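Local coordinates for Lip_vut3, C2L (PDB 6NKD), which probably hydrolyses ester bonds of lipids, with lysophospholipase activity, as a serine hydrolase of the GDSL family, at residues D96-L101 with L145-I150; L136-F140 with R187-S191; I169-F175 with A197-L202. The contacts are given in a common frame with arbitrary orientation. Numbering follows the deposited sequence.

Contact 1 of 3, residues D96-L101 with L145-I150; sequences DEHVFL and LADKWI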
loop_
_atom_site.group_PDB
_atom_site.type_symbol
_atom_site.label_atom_id
_atom_site.label_comp_id
_atom_site.label_asym_id
_atom_site.label_seq_id
_atom_site.Cartn_x
_atom_site.Cartn_y
_atom_site.Cartn_z
ATOM N N ASP A 96 -31.867 15.158 -6.922
ATOM C CA ASP A 96 -32.962 14.243 -6.631
ATOM C C ASP A 96 -32.776 13.688 -5.224
ATOM O O ASP A 96 -31.768 13.033 -4.936
ATOM C CB ASP A 96 -33.015 13.112 -7.659
ATOM C CG ASP A 96 -34.245 12.235 -7.505
ATOM O OD1 ASP A 96 -35.092 12.530 -6.635
ATOM O OD2 ASP A 96 -34.365 11.246 -8.258
ATOM N N GLU A 97 -33.745 13.953 -4.349
ATOM C CA GLU A 97 -33.671 13.502 -2.967
ATOM C C GLU A 97 -33.982 12.018 -2.813
ATOM O O GLU A 97 -33.788 11.470 -1.722
ATOM C CB GLU A 97 -34.625 14.336 -2.106
ATOM C CG GLU A 97 -34.231 14.451 -0.646
ATOM C CD GLU A 97 -35.030 15.514 0.083
ATOM O OE1 GLU A 97 -34.607 15.928 1.183
ATOM O OE2 GLU A 97 -36.079 15.938 -0.446
ATOM N N HIS A 98 -34.444 11.360 -3.875
ATOM C CA HIS A 98 -34.785 9.945 -3.839
ATOM C C HIS A 98 -33.598 9.032 -4.120
ATOM O O HIS A 98 -33.678 7.834 -3.830
ATOM C CB HIS A 98 -35.904 9.661 -4.852
ATOM C CG HIS A 98 -36.326 8.224 -4.910
ATOM N ND1 HIS A 98 -37.042 7.616 -3.902
ATOM C CD2 HIS A 98 -36.125 7.274 -5.855
ATOM C CE1 HIS A 98 -37.267 6.355 -4.224
ATOM N NE2 HIS A 98 -36.722 6.122 -5.404
ATOM N N VAL A 99 -32.496 9.567 -4.655
ATOM C CA VAL A 99 -31.399 8.715 -5.106
ATOM C C VAL A 99 -30.779 7.947 -3.945
ATOM O O VAL A 99 -30.355 6.797 -4.110
ATOM C CB VAL A 99 -30.342 9.550 -5.862
ATOM C CG1 VAL A 99 -29.718 10.597 -4.952
ATOM C CG2 VAL A 99 -29.271 8.644 -6.455
ATOM N N PHE A 100 -30.727 8.548 -2.755
ATOM C CA PHE A 100 -30.147 7.842 -1.619
ATOM C C PHE A 100 -31.162 6.922 -0.956
ATOM O O PHE A 100 -30.798 5.842 -0.480
ATOM C CB PHE A 100 -29.586 8.831 -0.596
ATOM C CG PHE A 100 -29.000 8.175 0.628
ATOM C CD1 PHE A 100 -27.700 7.692 0.620
ATOM C CD2 PHE A 100 -29.750 8.036 1.787
ATOM C CE1 PHE A 100 -27.161 7.085 1.743
ATOM C CE2 PHE A 100 -29.215 7.432 2.913
ATOM C CZ PHE A 100 -27.919 6.956 2.891
ATOM N N LEU A 101 -32.431 7.333 -0.912
ATOM C CA LEU A 101 -33.454 6.493 -0.296
ATOM C C LEU A 101 -33.579 5.161 -1.024
ATOM O O LEU A 101 -33.825 4.124 -0.399
ATOM C CB LEU A 101 -34.796 7.224 -0.272
ATOM C CG LEU A 101 -34.848 8.565 0.465
ATOM C CD1 LEU A 101 -36.291 8.966 0.735
ATOM C CD2 LEU A 101 -34.047 8.522 1.760
ATOM N N LEU A 145 -28.737 17.588 4.555
ATOM C CA LEU A 145 -29.238 16.466 3.768
ATOM C C LEU A 145 -28.467 15.190 4.081
ATOM O O LEU A 145 -29.045 14.098 4.109
ATOM C CB LEU A 145 -29.160 16.785 2.278
ATOM C CG LEU A 145 -29.792 15.723 1.377
ATOM C CD1 LEU A 145 -31.311 15.790 1.448
ATOM C CD2 LEU A 145 -29.304 15.860 -0.050
ATOM N N ALA A 146 -27.159 15.309 4.317
ATOM C CA ALA A 146 -26.378 14.143 4.711
ATOM C C ALA A 146 -26.810 13.634 6.080
ATOM O O ALA A 146 -26.888 12.420 6.301
ATOM C CB ALA A 146 -24.888 14.481 4.706
ATOM N N ASP A 147 -27.103 14.546 7.009
ATOM C CA ASP A 147 -27.546 14.128 8.334
ATOM C C ASP A 147 -28.939 13.512 8.278
ATOM O O ASP A 147 -29.207 12.507 8.946
ATOM C CB ASP A 147 -27.518 15.316 9.294
ATOM C CG ASP A 147 -27.652 14.895 10.744
ATOM O OD1 ASP A 147 -26.689 14.310 11.284
ATOM O OD2 ASP A 147 -28.717 15.150 11.344
ATOM N N LYS A 148 -29.834 14.101 7.484
ATOM C CA LYS A 148 -31.184 13.559 7.356
ATOM C C LYS A 148 -31.168 12.195 6.680
ATOM O O LYS A 148 -31.883 11.278 7.101
ATOM C CB LYS A 148 -32.065 14.537 6.577
ATOM C CG LYS A 148 -33.501 14.076 6.374
ATOM C CD LYS A 148 -34.303 15.120 5.612
ATOM C CE LYS A 148 -35.777 14.751 5.532
ATOM N NZ LYS A 148 -36.581 15.810 4.856
ATOM N N TRP A 149 -30.358 12.044 5.631
ATOM C CA TRP A 149 -30.284 10.772 4.920
ATOM C C TRP A 149 -29.779 9.662 5.832
ATOM O O TRP A 149 -30.348 8.565 5.874
ATOM C CB TRP A 149 -29.378 10.912 3.696
ATOM C CG TRP A 149 -30.074 11.414 2.466
ATOM C CD1 TRP A 149 -31.410 11.649 2.316
ATOM C CD2 TRP A 149 -29.465 11.737 1.209
ATOM N NE1 TRP A 149 -31.671 12.098 1.043
ATOM C CE2 TRP A 149 -30.494 12.160 0.344
ATOM C CE3 TRP A 149 -28.151 11.707 0.731
ATOM C CZ2 TRP A 149 -30.250 12.552 -0.971
ATOM C CZ3 TRP A 149 -27.910 12.097 -0.574
ATOM C CH2 TRP A 149 -28.955 12.514 -1.411
ATOM N N ILE A 150 -28.707 9.935 6.579
ATOM C CA ILE A 150 -28.096 8.905 7.409
ATOM C C ILE A 150 -28.962 8.601 8.625
ATOM O O ILE A 150 -29.033 7.449 9.073
ATOM C CB ILE A 150 -26.668 9.338 7.793
ATOM C CG1 ILE A 150 -25.801 9.419 6.534
ATOM C CG2 ILE A 150 -26.056 8.389 8.812
ATOM C CD1 ILE A 150 -24.369 9.824 6.786
#
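The indole of Trp149 packs against residues 97-101, Phe100 CB lying over one face of its six-membered ring, 3.4 Å from the ring centroid and nearly on the normal, a CH-pi contact. Here two helices of the alpha/beta SGNH-hydrolase fold, 98-122 and 144-157, pack through large side chains. The Phe100 ring is almost parallel to the indole (12° between planes) but slid sideways, its centroid 4.8 Å from that of the five-membered ring, so the two barely overlap. A flat, wide tryptophan suits this place: it also meets Val99 CG1 through CH2 (4.1 Å) and Leu101 CD2 through CD1 (4.1 Å), while Tyr91 of helix 81-94 meets it edge-to-face. At the exposed margin the aliphatic part of Glu97 lies near the indole, and its carboxylate, OE1, stays 4.2 Å from Lys148 NZ, beyond a salt bridge. Asp96 precedes the turn leading into the helix and caps it: His98 N donates to Asp96 OD1 at 3.1 Å.

Contact 2 of 3, residues L136-F140 with R187-S191; sequences LYNPF and RVHPS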
loop_
_atom_site.group_PDB
_atom_site.type_symbol
_atom_site.label_atom_id
_atom_site.label_comp_id
_atom_site.label_asym_id
_atom_site.label_seq_id
_atom_site.Cartn_x
_atom_site.Cartn_y
_atom_site.Cartn_z
ATOM N N LEU A 136 -24.372 3.933 10.241
ATOM C CA LEU A 136 -23.557 4.924 9.559
ATOM C C LEU A 136 -23.448 6.198 10.386
ATOM O O LEU A 136 -24.426 6.648 10.991
ATOM C CB LEU A 136 -24.147 5.245 8.185
ATOM C CG LEU A 136 -24.247 4.082 7.196
ATOM C CD1 LEU A 136 -24.897 4.540 5.900
ATOM C CD2 LEU A 136 -22.875 3.481 6.931
ATOM N N TYR A 137 -22.249 6.765 10.413
ATOM C CA TYR A 137 -22.031 8.088 10.975
ATOM C C TYR A 137 -22.067 9.130 9.862
ATOM O O TYR A 137 -21.910 8.817 8.679
ATOM C CB TYR A 137 -20.696 8.152 11.720
ATOM C CG TYR A 137 -19.486 7.820 10.871
ATOM C CD1 TYR A 137 -18.841 8.801 10.128
ATOM C CD2 TYR A 137 -18.983 6.526 10.820
ATOM C CE1 TYR A 137 -17.736 8.503 9.354
ATOM C CE2 TYR A 137 -17.877 6.218 10.049
ATOM C CZ TYR A 137 -17.258 7.211 9.319
ATOM O OH TYR A 137 -16.158 6.912 8.549
ATOM N N ASN A 138 -22.277 10.386 10.255
ATOM C CA ASN A 138 -22.335 11.472 9.289
ATOM C C ASN A 138 -21.002 12.207 9.278
ATOM O O ASN A 138 -20.736 13.010 10.186
ATOM C CB ASN A 138 -23.478 12.435 9.621
ATOM C CG ASN A 138 -23.582 13.579 8.631
ATOM O OD1 ASN A 138 -23.143 13.466 7.486
ATOM N ND2 ASN A 138 -24.160 14.691 9.070
ATOM N N PRO A 139 -20.136 11.980 8.286
ATOM C CA PRO A 139 -18.847 12.688 8.263
ATOM C C PRO A 139 -18.963 14.149 7.868
ATOM O O PRO A 139 -17.991 14.896 8.045
ATOM C CB PRO A 139 -18.034 11.897 7.232
ATOM C CG PRO A 139 -19.063 11.355 6.300
ATOM C CD PRO A 139 -20.290 11.072 7.136
ATOM N N PHE A 140 -20.112 14.584 7.348
ATOM C CA PHE A 140 -20.330 15.967 6.930
ATOM C C PHE A 140 -21.471 16.547 7.750
ATOM O O PHE A 140 -22.624 16.605 7.285
ATOM C CB PHE A 140 -20.616 16.050 5.432
ATOM C CG PHE A 140 -19.605 15.337 4.585
ATOM C CD1 PHE A 140 -18.297 15.789 4.514
ATOM C CD2 PHE A 140 -19.963 14.214 3.857
ATOM C CE1 PHE A 140 -17.365 15.132 3.733
ATOM C CE2 PHE A 140 -19.036 13.554 3.074
ATOM C CZ PHE A 140 -17.734 14.015 3.012
ATOM N N ARG A 187 -11.289 13.077 5.794
ATOM C CA ARG A 187 -12.544 13.632 6.297
ATOM C C ARG A 187 -13.728 12.683 6.156
ATOM O O ARG A 187 -14.871 13.098 6.382
ATOM C CB ARG A 187 -12.881 14.967 5.619
ATOM C CG ARG A 187 -12.049 16.145 6.094
ATOM C CD ARG A 187 -11.011 16.547 5.062
ATOM N NE ARG A 187 -10.376 17.816 5.408
ATOM C CZ ARG A 187 -9.261 17.926 6.122
ATOM N NH1 ARG A 187 -8.644 16.840 6.569
ATOM N NH2 ARG A 187 -8.760 19.124 6.388
ATOM N N VAL A 188 -13.501 11.422 5.788
ATOM C CA VAL A 188 -14.599 10.471 5.643
ATOM C C VAL A 188 -14.275 9.184 6.393
ATOM O O VAL A 188 -15.172 8.527 6.934
ATOM C CB VAL A 188 -14.909 10.183 4.160
ATOM C CG1 VAL A 188 -15.340 11.455 3.445
ATOM C CG2 VAL A 188 -13.709 9.572 3.469
ATOM N N HIS A 189 -12.978 8.810 6.435
ATOM C CA HIS A 189 -12.650 7.592 7.158
ATOM C C HIS A 189 -12.199 7.918 8.577
ATOM O O HIS A 189 -11.635 8.988 8.826
ATOM C CB HIS A 189 -11.552 6.807 6.433
ATOM C CG HIS A 189 -12.039 6.080 5.220
ATOM N ND1 HIS A 189 -11.881 6.569 3.941
ATOM C CD2 HIS A 189 -12.699 4.904 5.092
ATOM C CE1 HIS A 189 -12.413 5.724 3.078
ATOM N NE2 HIS A 189 -12.917 4.704 3.751
ATOM N N PRO A 190 -12.444 7.022 9.529
ATOM C CA PRO A 190 -12.117 7.323 10.925
ATOM C C PRO A 190 -10.616 7.369 11.161
ATOM O O PRO A 190 -9.811 6.856 10.381
ATOM C CB PRO A 190 -12.755 6.166 11.705
ATOM C CG PRO A 190 -13.708 5.516 10.750
ATOM C CD PRO A 190 -13.115 5.720 9.395
ATOM N N SER A 191 -10.253 8.003 12.268
ATOM C CA SER A 191 -8.890 8.015 12.766
ATOM C C SER A 191 -8.725 6.908 13.805
ATOM O O SER A 191 -9.661 6.162 14.108
ATOM C CB SER A 191 -8.556 9.384 13.357
ATOM O OG SER A 191 -9.450 9.700 14.412
#
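The loop 187-191 of this GDSL (SGNH) hydrolase, which carries the histidine thought, by similarity, to be catalytic, is held against the loop following strand 130-134. By similarity His189 belongs to a Ser-His-Asp triad, and the geometry agrees: its ND1 hydrogen-bonds Asp186 and its NE2 hydrogen-bonds Ser11. The CA-to-CB bond of His189 points away from 136-140, so the contact grips the backbone and the flanking residues instead. Its one cross-segment hydrogen bond runs from Tyr137 OH to Val188 O, very short at 2.5 Å. A tyrosine suits this position because its rigid ring spans the gap and delivers a donor to a carbonyl just before the histidine; the hydroxyl oxygen also lies 3.4 Å from Pro190 CD. Further along, Pro139 CB packs on Arg187 O at 3.5 Å, and Phe140 CZ meets Val188 CG1 at 3.5 Å, a branched aliphatic group in apolar contact with the aromatic ring; Ala58 of the second subunit also packs on Val188. Asn138 shapes the turn from within: its OD1 accepts from Phe140 N at 3.2 Å, an Asx turn spanning Asn138 to Phe140. The touching parts run in nearly opposite directions, 163° apart, with Pro139 and Val188 closest in backbone. Around them, Tyr137 stacks on Phe175 of helix 171-175, Pro190 touches Leu12 of helix 11-14, Asn138 rests on helix 144-157, and Ser191 takes the N-cap position of helix 192-204.

Contact 3 of 3, residues I169-F175 with A197-L202; sequences IDTYAVF and AMSEKL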
loop_
_atom_site.group_PDB
_atom_site.type_symbol
_atom_site.label_atom_id
_atom_site.label_comp_id
_atom_site.label_asym_id
_atom_site.label_seq_id
_atom_site.Cartn_x
_atom_site.Cartn_y
_atom_site.Cartn_z
ATOM N N ILE A 169 -25.138 -1.168 16.495
ATOM C CA ILE A 169 -24.241 -0.279 17.224
ATOM C C ILE A 169 -24.436 1.147 16.728
ATOM O O ILE A 169 -24.401 1.410 15.520
ATOM C CB ILE A 169 -22.783 -0.735 17.064
ATOM C CG1 ILE A 169 -22.640 -2.195 17.499
ATOM C CG2 ILE A 169 -21.850 0.155 17.868
ATOM C CD1 ILE A 169 -23.049 -2.455 18.934
ATOM N N ASP A 170 -24.642 2.074 17.665
ATOM C CA ASP A 170 -24.929 3.469 17.331
ATOM C C ASP A 170 -23.614 4.193 17.054
ATOM O O ASP A 170 -23.098 4.963 17.869
ATOM C CB ASP A 170 -25.716 4.136 18.452
ATOM C CG ASP A 170 -26.386 5.422 18.010
ATOM O OD1 ASP A 170 -26.213 5.816 16.836
ATOM O OD2 ASP A 170 -27.091 6.036 18.839
ATOM N N THR A 171 -23.058 3.926 15.868
ATOM C CA THR A 171 -21.847 4.622 15.449
ATOM C C THR A 171 -22.101 6.112 15.266
ATOM O O THR A 171 -21.188 6.926 15.442
ATOM C CB THR A 171 -21.308 4.028 14.146
ATOM O OG1 THR A 171 -21.714 2.659 14.035
ATOM C CG2 THR A 171 -19.791 4.106 14.120
ATOM N N TYR A 172 -23.333 6.479 14.907
ATOM C CA TYR A 172 -23.671 7.883 14.696
ATOM C C TYR A 172 -23.483 8.691 15.975
ATOM O O TYR A 172 -22.897 9.779 15.956
ATOM C CB TYR A 172 -25.108 7.991 14.181
ATOM C CG TYR A 172 -25.617 9.403 13.990
ATOM C CD1 TYR A 172 -25.449 10.066 12.780
ATOM C CD2 TYR A 172 -26.281 10.068 15.014
ATOM C CE1 TYR A 172 -25.920 11.355 12.602
ATOM C CE2 TYR A 172 -26.752 11.353 14.844
ATOM C CZ TYR A 172 -26.570 11.993 13.638
ATOM O OH TYR A 172 -27.042 13.276 13.471
ATOM N N ALA A 173 -23.973 8.166 17.103
ATOM C CA ALA A 173 -23.836 8.876 18.370
ATOM C C ALA A 173 -22.382 8.969 18.814
ATOM O O ALA A 173 -22.009 9.919 19.513
ATOM C CB ALA A 173 -24.673 8.195 19.452
ATOM N N VAL A 174 -21.552 7.998 18.427
ATOM C CA VAL A 174 -20.138 8.039 18.787
ATOM C C VAL A 174 -19.449 9.210 18.101
ATOM O O VAL A 174 -18.658 9.935 18.718
ATOM C CB VAL A 174 -19.460 6.699 18.438
ATOM C CG1 VAL A 174 -17.948 6.828 18.507
ATOM C CG2 VAL A 174 -19.940 5.600 19.371
ATOM N N PHE A 175 -19.751 9.426 16.822
ATOM C CA PHE A 175 -19.042 10.410 16.018
ATOM C C PHE A 175 -19.663 11.800 16.052
ATOM O O PHE A 175 -18.984 12.767 15.687
ATOM C CB PHE A 175 -18.963 9.940 14.562
ATOM C CG PHE A 175 -17.869 8.945 14.306
ATOM C CD1 PHE A 175 -16.734 9.315 13.604
ATOM C CD2 PHE A 175 -17.972 7.644 14.769
ATOM C CE1 PHE A 175 -15.724 8.405 13.363
ATOM C CE2 PHE A 175 -16.965 6.729 14.532
ATOM C CZ PHE A 175 -15.840 7.109 13.829
ATOM N N ALA A 197 -12.892 4.698 19.711
ATOM C CA ALA A 197 -14.221 4.977 20.242
ATOM C C ALA A 197 -15.254 3.990 19.715
ATOM O O ALA A 197 -16.203 3.648 20.430
ATOM C CB ALA A 197 -14.629 6.411 19.905
HETATM N N MSE A 198 -15.093 3.521 18.480
HETATM C CA MSE A 198 -16.008 2.533 17.917
HETATM C C MSE A 198 -15.907 1.216 18.674
HETATM O O MSE A 198 -16.922 0.589 18.980
HETATM C CB MSE A 198 -15.724 2.307 16.432
HETATM C CG MSE A 198 -16.292 3.377 15.515
HETATM SE SE MSE A 198 -15.676 3.197 13.670
HETATM C CE MSE A 198 -16.480 1.482 13.224
ATOM N N SER A 199 -14.674 0.800 18.978
ATOM C CA SER A 199 -14.485 -0.436 19.727
ATOM C C SER A 199 -15.040 -0.326 21.142
ATOM O O SER A 199 -15.524 -1.321 21.692
ATOM C CB SER A 199 -13.004 -0.817 19.757
ATOM O OG SER A 199 -12.220 0.190 20.374
ATOM N N GLU A 200 -14.985 0.865 21.743
ATOM C CA GLU A 200 -15.585 1.054 23.061
ATOM C C GLU A 200 -17.096 0.879 23.002
ATOM O O GLU A 200 -17.704 0.322 23.925
ATOM C CB GLU A 200 -15.233 2.437 23.610
ATOM C CG GLU A 200 -13.749 2.688 23.794
ATOM C CD GLU A 200 -13.432 4.155 24.017
ATOM O OE1 GLU A 200 -14.343 4.905 24.430
ATOM O OE2 GLU A 200 -12.276 4.560 23.775
ATOM N N LYS A 201 -17.720 1.351 21.921
ATOM C CA LYS A 201 -19.164 1.206 21.773
ATOM C C LYS A 201 -19.563 -0.254 21.599
ATOM O O LYS A 201 -20.651 -0.655 22.028
ATOM C CB LYS A 201 -19.647 2.040 20.589
ATOM C CG LYS A 201 -21.126 2.372 20.616
ATOM C CD LYS A 201 -21.469 3.267 21.795
ATOM C CE LYS A 201 -22.892 3.793 21.686
ATOM N NZ LYS A 201 -23.275 4.625 22.859
ATOM N N LEU A 202 -18.698 -1.059 20.978
ATOM C CA LEU A 202 -18.986 -2.481 20.827
ATOM C C LEU A 202 -18.879 -3.209 22.160
ATOM O O LEU A 202 -19.742 -4.028 22.498
ATOM C CB LEU A 202 -18.042 -3.099 19.798
ATOM C CG LEU A 202 -18.320 -2.787 18.328
ATOM C CD1 LEU A 202 -17.064 -2.962 17.498
ATOM C CD2 LEU A 202 -19.424 -3.685 17.802
#
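The short helix 171-175 and the 197-202 part of helix 192-204 have axes 9.9 Å apart at closest approach, with 134° between their N-to-C directions, and the closest CA pairs run from Ile169 with Leu202, through Thr171 with Met198, to Val174 with Ala197. In the alpha/beta SGNH-hydrolase fold this joins the end of the outer strand 166-169, and the short helix that follows it, to the C-terminal helix. Asp170 makes the change from strand to helix: it is the centre of an inverse gamma turn and the N-cap, and its OD1 accepts a weak capping bond from Ala173 N at 3.3 Å. The interface is largely apolar, with no hydrogen bond across it. Ile169 CG1 reaches Leu202 CD2 at 3.6 Å and Ile169 CG2 reaches Lys201 CG at 3.6 Å; beta-branched isoleucine suits a strand end and presents two arms here. Lys201 serves through its aliphatic chain: Lys201 CG is also 3.7 Å from Val174 CG2. Val174 CG1 meets Ala197 CB at 3.6 Å, the small alanine allowing the close fit. Thr171 CG2 lies 3.8 Å from Met198 CG, while its OG1 hydrogen-bonds Asn135 O. The side chain of Phe175, stacked on Tyr137, is about 8 Å from that of His189, an active-site residue by similarity. Met198, present here as selenomethionine, meets the Phe175 ring edge in a Met-aromatic contact, its long side chain being flexible enough: SE of Met198 is 5.0 Å from the Phe175 centroid, and Met198 CG is 3.6 Å from Phe175 CE2.

How the contacts relate
From the N terminus, contact 1 opens at 96-101 and closes a loop of 43 residues, containing strand 130-134, when helix 144-157 comes back beside helix 98-122. Contact 2 opens inside that loop, at 136-140, and closes only at 187-191, so it crosses contact 1 and ties the loop after strand 130-134 to the one bearing His189. Contact 3 starts at 169-175, within the span of contact 2, and ends beyond it on helix 192-204, joining that helix to the end of strand 166-169: these two also cross, whereas contacts 1 and 3 follow in series. Their segments touch: Ile150 packs on Leu136, Leu136 on Tyr172, and Asp147 OD1 probably hydrogen-bonds Tyr172 OH.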